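Local coordinates for protein delta toxin (Clostridium perfringens, PDB 2YGT) that acts as a haemolytic beta-pore-forming toxin of the aerolysin family, probably opening pores in the membranes of its target cells, at residues Ser42-Thr47 / Ile273-Lys278; Tyr93-Lys98 / Ile246-Glu251. All coordinates share one frame; numbering follows the deposited sequence.

From the N terminus, the chain first reaches Ser-42 to Thr-47, where a loop runs into strand 45-54. It then passes through strand 84-99, which holds 93-98, and much later returns along strand 241-259 with 246-251, closing the loop of interaction 2. The next strand, 263-282, brings 273-278 back to the starting segment in interaction 1, so interaction 2 is nested inside the larger loop. Interaction 2 joins two neighbours within one antiparallel sheet, whereas interaction 1 brings that sheet against another. The two meet directly: Leu-248 lies beside Ser-44, and the backbones of 246-251 and 273-278 are adjacent in the sheet.

Interaction 1. Residues Ser42-Thr47 / Ile273-Lys278; sequences SNSKIT and IEETVK
The carboxylate of Glu-275 is the flat group of this contact, and Ser-42 meets its oxygen edge in two ways. The setting is the face-to-face packing of two beta-sheets: strand 45-54 belongs to one and strand 263-282 to the other, and the end-to-end directions of the two segments differ by 42°. The backbone N of Ser-42 approaches Glu-275 OE2 on its syn side, 2.9 Å away. Ser-42 OG also comes to the syn side of Glu-275 OE2, displaced 34° from the carboxylate plane, and donates at 2.8 Å. Ser-44 lies beyond the other oxygen, its OG 3.9 Å from Glu-275 OE1, and OE1 takes a hydrogen bond from the Thr-40 hydroxyl. Side chains must span the gap, since even the nearest CA atoms of the two segments, those of Ile-46 and Val-277, are 8.4 Å apart. Glutamate suits this place because its chain can cross that distance. CG lies anti to the carbonyl carbon (chi1 -69°), and beyond it the chain is extended, delivering the carboxylate to the loop before strand 45-54. Serine suits the other side because a short hydroxyl, next to its own N-H, can grip one oxygen twice; such donors would be expected to stabilise the negative charge. Further along, the contact becomes apolar. Buried Ile-46 and Val-277 face one another between the sheets, both touching Ala-38, and Ile-46 also rests on Leu-67; branched aliphatic residues suit this interior because they fill it and have no polar side-chain atoms to satisfy. Here the two meet methyl to methyl, Ile-46 CG2 lying 4.3 Å from Val-277 CG2.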
loop_
_atom_site.group_PDB
_atom_site.type_symbol
_atom_site.label_atom_id
_atom_site.label_comp_id
_atom_site.label_asym_id
_atom_site.label_seq_id
_atom_site.Cartn_x
_atom_site.Cartn_y
_atom_site.Cartn_z
ATOM N N SER A 42 4.696 -5.823 15.456
ATOM C CA SER A 42 6.037 -5.615 14.920
ATOM C C SER A 42 6.263 -4.169 14.484
ATOM O O SER A 42 7.156 -3.882 13.684
ATOM C CB SER A 42 6.311 -6.571 13.756
ATOM O OG SER A 42 5.525 -6.239 12.627
ATOM N N ASN A 43 5.441 -3.267 15.012
ATOM C CA ASN A 43 5.581 -1.833 14.758
ATOM C C ASN A 43 5.284 -1.386 13.328
ATOM O O ASN A 43 5.837 -0.395 12.850
ATOM C CB ASN A 43 6.953 -1.320 15.206
ATOM C CG ASN A 43 6.997 -1.000 16.688
ATOM O OD1 ASN A 43 5.984 -1.095 17.385
ATOM N N SER A 44 4.413 -2.121 12.647
ATOM C CA SER A 44 3.824 -1.624 11.412
ATOM C C SER A 44 2.697 -0.676 11.790
ATOM O O SER A 44 2.074 -0.834 12.839
ATOM C CB SER A 44 3.283 -2.770 10.556
ATOM O OG SER A 44 4.330 -3.455 9.900
ATOM N N LYS A 45 2.440 0.310 10.943
ATOM C CA LYS A 45 1.399 1.285 11.222
ATOM C C LYS A 45 0.351 1.285 10.121
ATOM O O LYS A 45 0.676 1.231 8.936
ATOM C CB LYS A 45 2.000 2.683 11.377
ATOM C CG LYS A 45 2.947 2.821 12.563
ATOM C CD LYS A 45 3.829 4.052 12.429
ATOM N N ILE A 46 -0.913 1.333 10.524
ATOM C CA ILE A 46 -2.002 1.474 9.572
ATOM C C ILE A 46 -2.896 2.642 9.968
ATOM O O ILE A 46 -3.241 2.812 11.138
ATOM C CB ILE A 46 -2.843 0.188 9.458
ATOM C CG1 ILE A 46 -3.906 0.341 8.371
ATOM C CG2 ILE A 46 -3.500 -0.144 10.783
ATOM C CD1 ILE A 46 -3.336 0.645 7.006
ATOM N N THR A 47 -3.252 3.452 8.979
ATOM C CA THR A 47 -4.197 4.541 9.168
ATOM C C THR A 47 -5.264 4.466 8.090
ATOM O O THR A 47 -4.952 4.405 6.901
ATOM C CB THR A 47 -3.508 5.911 9.097
ATOM O OG1 THR A 47 -2.738 6.124 10.287
ATOM C CG2 THR A 47 -4.539 7.023 8.968
ATOM N N ILE A 273 6.286 -12.285 7.528
ATOM C CA ILE A 273 5.473 -11.811 8.640
ATOM C C ILE A 273 4.161 -11.222 8.136
ATOM O O ILE A 273 4.148 -10.395 7.222
ATOM C CB ILE A 273 6.212 -10.778 9.506
ATOM C CG1 ILE A 273 7.301 -11.460 10.331
ATOM C CG2 ILE A 273 5.238 -10.068 10.434
ATOM C CD1 ILE A 273 7.908 -10.564 11.383
ATOM N N GLU A 274 3.064 -11.669 8.738
ATOM C CA GLU A 274 1.730 -11.205 8.386
ATOM C C GLU A 274 0.969 -10.779 9.634
ATOM O O GLU A 274 0.936 -11.502 10.630
ATOM C CB GLU A 274 0.960 -12.307 7.659
ATOM C CG GLU A 274 -0.519 -12.012 7.468
ATOM C CD GLU A 274 -1.260 -13.165 6.820
ATOM O OE1 GLU A 274 -0.673 -13.835 5.943
ATOM O OE2 GLU A 274 -2.430 -13.403 7.188
ATOM N N GLU A 275 0.362 -9.598 9.575
ATOM C CA GLU A 275 -0.418 -9.076 10.690
ATOM C C GLU A 275 -1.747 -8.525 10.185
ATOM O O GLU A 275 -1.823 -7.968 9.090
ATOM C CB GLU A 275 0.363 -7.983 11.420
ATOM C CG GLU A 275 1.583 -8.492 12.180
ATOM C CD GLU A 275 2.552 -7.380 12.543
ATOM O OE1 GLU A 275 2.659 -6.403 11.772
ATOM O OE2 GLU A 275 3.213 -7.486 13.595
ATOM N N THR A 276 -2.793 -8.676 10.989
ATOM C CA THR A 276 -4.130 -8.271 10.575
ATOM C C THR A 276 -4.827 -7.387 11.605
ATOM O O THR A 276 -4.812 -7.672 12.802
ATOM C CB THR A 276 -5.016 -9.498 10.282
ATOM O OG1 THR A 276 -4.412 -10.284 9.246
ATOM C CG2 THR A 276 -6.411 -9.065 9.845
ATOM N N VAL A 277 -5.440 -6.311 11.124
ATOM C CA VAL A 277 -6.180 -5.396 11.985
ATOM C C VAL A 277 -7.629 -5.295 11.526
ATOM O O VAL A 277 -7.900 -5.145 10.335
ATOM C CB VAL A 277 -5.547 -3.993 11.988
ATOM C CG1 VAL A 277 -6.353 -3.048 12.855
ATOM C CG2 VAL A 277 -4.115 -4.068 12.484
ATOM N N LYS A 278 -8.562 -5.378 12.468
ATOM C CA LYS A 278 -9.981 -5.304 12.133
ATOM C C LYS A 278 -10.570 -3.919 12.395
ATOM O O LYS A 278 -10.263 -3.282 13.402
ATOM C CB LYS A 278 -10.774 -6.364 12.901
ATOM C CG LYS A 278 -10.487 -7.793 12.473
ATOM C CD LYS A 278 -11.509 -8.752 13.065
#

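Interaction 2. Residues Tyr93-Lys98 / Ile246-Glu251; sequences YMVDLK and ISLKRE
Met-94 and Lys-249 face each other as an antiparallel hydrogen-bonded pair, their CB atoms 3.7 Å apart, and beside them Asp-96 pairs with Ser-247 in the same manner. The strands run at 166°, and four backbone bonds knit them together. The shortest joins Met-94 N to Lys-249 O at 2.7 Å. The two faces of this sheet differ sharply. On the buried one, Val-95, Leu-97, Ile-246 and Leu-248 form an aliphatic layer; Val-95 and Ile-246 rest on Leu-67 of the opposing sheet, and Leu-248 on Ile-71. Though buried against that sheet, these side chains touch one another loosely, Leu-97 CG standing 4.3 Å from Ile-246 CG1. Tyr-93 and Arg-250 extend the same face, side by side and pointing the same way, with ring and guanidinium planes 70° apart. Arg-250 CG lies 4.1 Å from Tyr-93 CE1, and the aliphatic part of arginine thus packs beside the ring while the polar ends reach backbone oxygens, Leu-220 O for the Tyr-93 hydroxyl and Pro-72 O for Arg-250 NH1. The other face, with Met-94, Asp-96, Ser-247 and Lys-249, is partly open to solvent and mixes a thioether with polar and charged groups, yet here side chains press closer. With CG anti to the carbonyl carbon (chi1 -43°) and an extended chain beyond, Lys-249 packs its CD 3.9 Å from Met-94 CB, close to SD, and reaches diagonally to Asp-96. Lys-249 NZ meets Asp-96 OD2 at 2.8 Å on the syn side, somewhat out of the carboxylate plane. Lysine suits both tasks, its methylenes packing on methionine and its ammonium pairing with aspartate. Solvent probably weakens this salt bridge, whereas the four backbone bonds set the register whatever the side chains do.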
loop_
_atom_site.group_PDB
_atom_site.type_symbol
_atom_site.label_atom_id
_atom_site.label_comp_id
_atom_site.label_asym_id
_atom_site.label_seq_id
_atom_site.Cartn_x
_atom_site.Cartn_y
_atom_site.Cartn_z
ATOM N N TYR A 93 6.345 -6.600 -0.124
ATOM C CA TYR A 93 5.354 -6.100 0.819
ATOM C C TYR A 93 3.970 -6.442 0.283
ATOM O O TYR A 93 3.714 -6.298 -0.913
ATOM C CB TYR A 93 5.447 -4.583 0.958
ATOM C CG TYR A 93 6.714 -4.045 1.584
ATOM C CD1 TYR A 93 6.854 -3.973 2.966
ATOM C CD2 TYR A 93 7.755 -3.571 0.794
ATOM C CE1 TYR A 93 8.002 -3.462 3.536
ATOM C CE2 TYR A 93 8.901 -3.059 1.359
ATOM C CZ TYR A 93 9.019 -3.006 2.727
ATOM O OH TYR A 93 10.164 -2.495 3.291
ATOM N N MET A 94 3.070 -6.880 1.156
ATOM C CA MET A 94 1.714 -7.207 0.725
ATOM C C MET A 94 0.670 -6.527 1.602
ATOM O O MET A 94 0.796 -6.506 2.827
ATOM C CB MET A 94 1.498 -8.721 0.727
ATOM C CG MET A 94 2.554 -9.495 -0.050
ATOM S SD MET A 94 2.347 -11.282 0.060
ATOM C CE MET A 94 0.779 -11.507 -0.777
ATOM N N VAL A 95 -0.359 -5.971 0.968
ATOM C CA VAL A 95 -1.451 -5.325 1.690
ATOM C C VAL A 95 -2.819 -5.817 1.217
ATOM O O VAL A 95 -3.133 -5.777 0.026
ATOM C CB VAL A 95 -1.398 -3.793 1.555
ATOM C CG1 VAL A 95 -2.538 -3.151 2.340
ATOM C CG2 VAL A 95 -0.046 -3.260 2.015
ATOM N N ASP A 96 -3.629 -6.278 2.163
ATOM C CA ASP A 96 -4.982 -6.726 1.864
ATOM C C ASP A 96 -6.000 -5.856 2.582
ATOM O O ASP A 96 -5.826 -5.520 3.751
ATOM C CB ASP A 96 -5.180 -8.180 2.301
ATOM C CG ASP A 96 -4.398 -9.160 1.453
ATOM O OD1 ASP A 96 -4.092 -8.833 0.289
ATOM O OD2 ASP A 96 -4.095 -10.263 1.949
ATOM N N LEU A 97 -7.058 -5.482 1.873
ATOM C CA LEU A 97 -8.241 -4.930 2.515
ATOM C C LEU A 97 -9.399 -5.873 2.232
ATOM O O LEU A 97 -9.866 -5.984 1.097
ATOM C CB LEU A 97 -8.552 -3.512 2.025
ATOM C CG LEU A 97 -9.690 -2.791 2.757
ATOM C CD1 LEU A 97 -9.606 -1.282 2.552
ATOM C CD2 LEU A 97 -11.062 -3.326 2.340
ATOM N N LYS A 98 -9.847 -6.563 3.273
ATOM C CA LYS A 98 -10.910 -7.543 3.131
ATOM C C LYS A 98 -12.245 -7.013 3.653
ATOM O O LYS A 98 -12.342 -6.544 4.789
ATOM C CB LYS A 98 -10.528 -8.846 3.838
ATOM C CG LYS A 98 -11.517 -9.979 3.622
ATOM N N ILE A 246 -7.691 -5.410 7.493
ATOM C CA ILE A 246 -6.503 -5.020 6.755
ATOM C C ILE A 246 -5.307 -5.849 7.196
ATOM O O ILE A 246 -4.999 -5.930 8.386
ATOM C CB ILE A 246 -6.204 -3.526 6.914
ATOM C CG1 ILE A 246 -7.357 -2.705 6.333
ATOM C CG2 ILE A 246 -4.891 -3.173 6.233
ATOM C CD1 ILE A 246 -7.104 -1.222 6.325
ATOM N N SER A 247 -4.648 -6.479 6.231
ATOM C CA SER A 247 -3.484 -7.306 6.518
ATOM C C SER A 247 -2.222 -6.692 5.928
ATOM O O SER A 247 -2.196 -6.304 4.761
ATOM C CB SER A 247 -3.677 -8.721 5.965
ATOM O OG SER A 247 -4.839 -9.329 6.496
ATOM N N LEU A 248 -1.181 -6.599 6.748
ATOM C CA LEU A 248 0.126 -6.164 6.287
ATOM C C LEU A 248 1.052 -7.368 6.306
ATOM O O LEU A 248 1.127 -8.082 7.305
ATOM C CB LEU A 248 0.682 -5.070 7.197
ATOM C CG LEU A 248 -0.276 -3.948 7.597
ATOM C CD1 LEU A 248 0.407 -2.997 8.565
ATOM C CD2 LEU A 248 -0.793 -3.196 6.379
ATOM N N LYS A 249 1.746 -7.601 5.197
ATOM C CA LYS A 249 2.669 -8.726 5.109
ATOM C C LYS A 249 3.997 -8.276 4.524
ATOM O O LYS A 249 4.036 -7.480 3.588
ATOM C CB LYS A 249 2.085 -9.841 4.241
ATOM C CG LYS A 249 0.618 -10.127 4.490
ATOM C CD LYS A 249 0.071 -11.081 3.443
ATOM C CE LYS A 249 -1.446 -11.121 3.471
ATOM N NZ LYS A 249 -1.984 -12.039 2.433
ATOM N N ARG A 250 5.083 -8.790 5.087
ATOM C CA ARG A 250 6.416 -8.492 4.591
ATOM C C ARG A 250 7.203 -9.786 4.426
ATOM O O ARG A 250 7.262 -10.605 5.341
ATOM C CB ARG A 250 7.144 -7.550 5.554
ATOM C CG ARG A 250 8.550 -7.167 5.115
ATOM C CD ARG A 250 9.280 -6.425 6.221
ATOM N NE ARG A 250 9.516 -7.286 7.374
ATOM C CZ ARG A 250 9.670 -6.848 8.619
ATOM N NH1 ARG A 250 9.606 -5.551 8.880
ATOM N NH2 ARG A 250 9.880 -7.711 9.604
ATOM N N GLU A 251 7.787 -9.984 3.250
ATOM C CA GLU A 251 8.682 -11.112 3.045
ATOM C C GLU A 251 10.127 -10.639 3.086
ATOM O O GLU A 251 10.495 -9.690 2.395
ATOM C CB GLU A 251 8.397 -11.826 1.724
ATOM C CG GLU A 251 9.292 -13.043 1.512
ATOM C CD GLU A 251 9.044 -13.742 0.192
ATOM O OE1 GLU A 251 7.997 -13.480 -0.437
ATOM O OE2 GLU A 251 9.898 -14.561 -0.212
#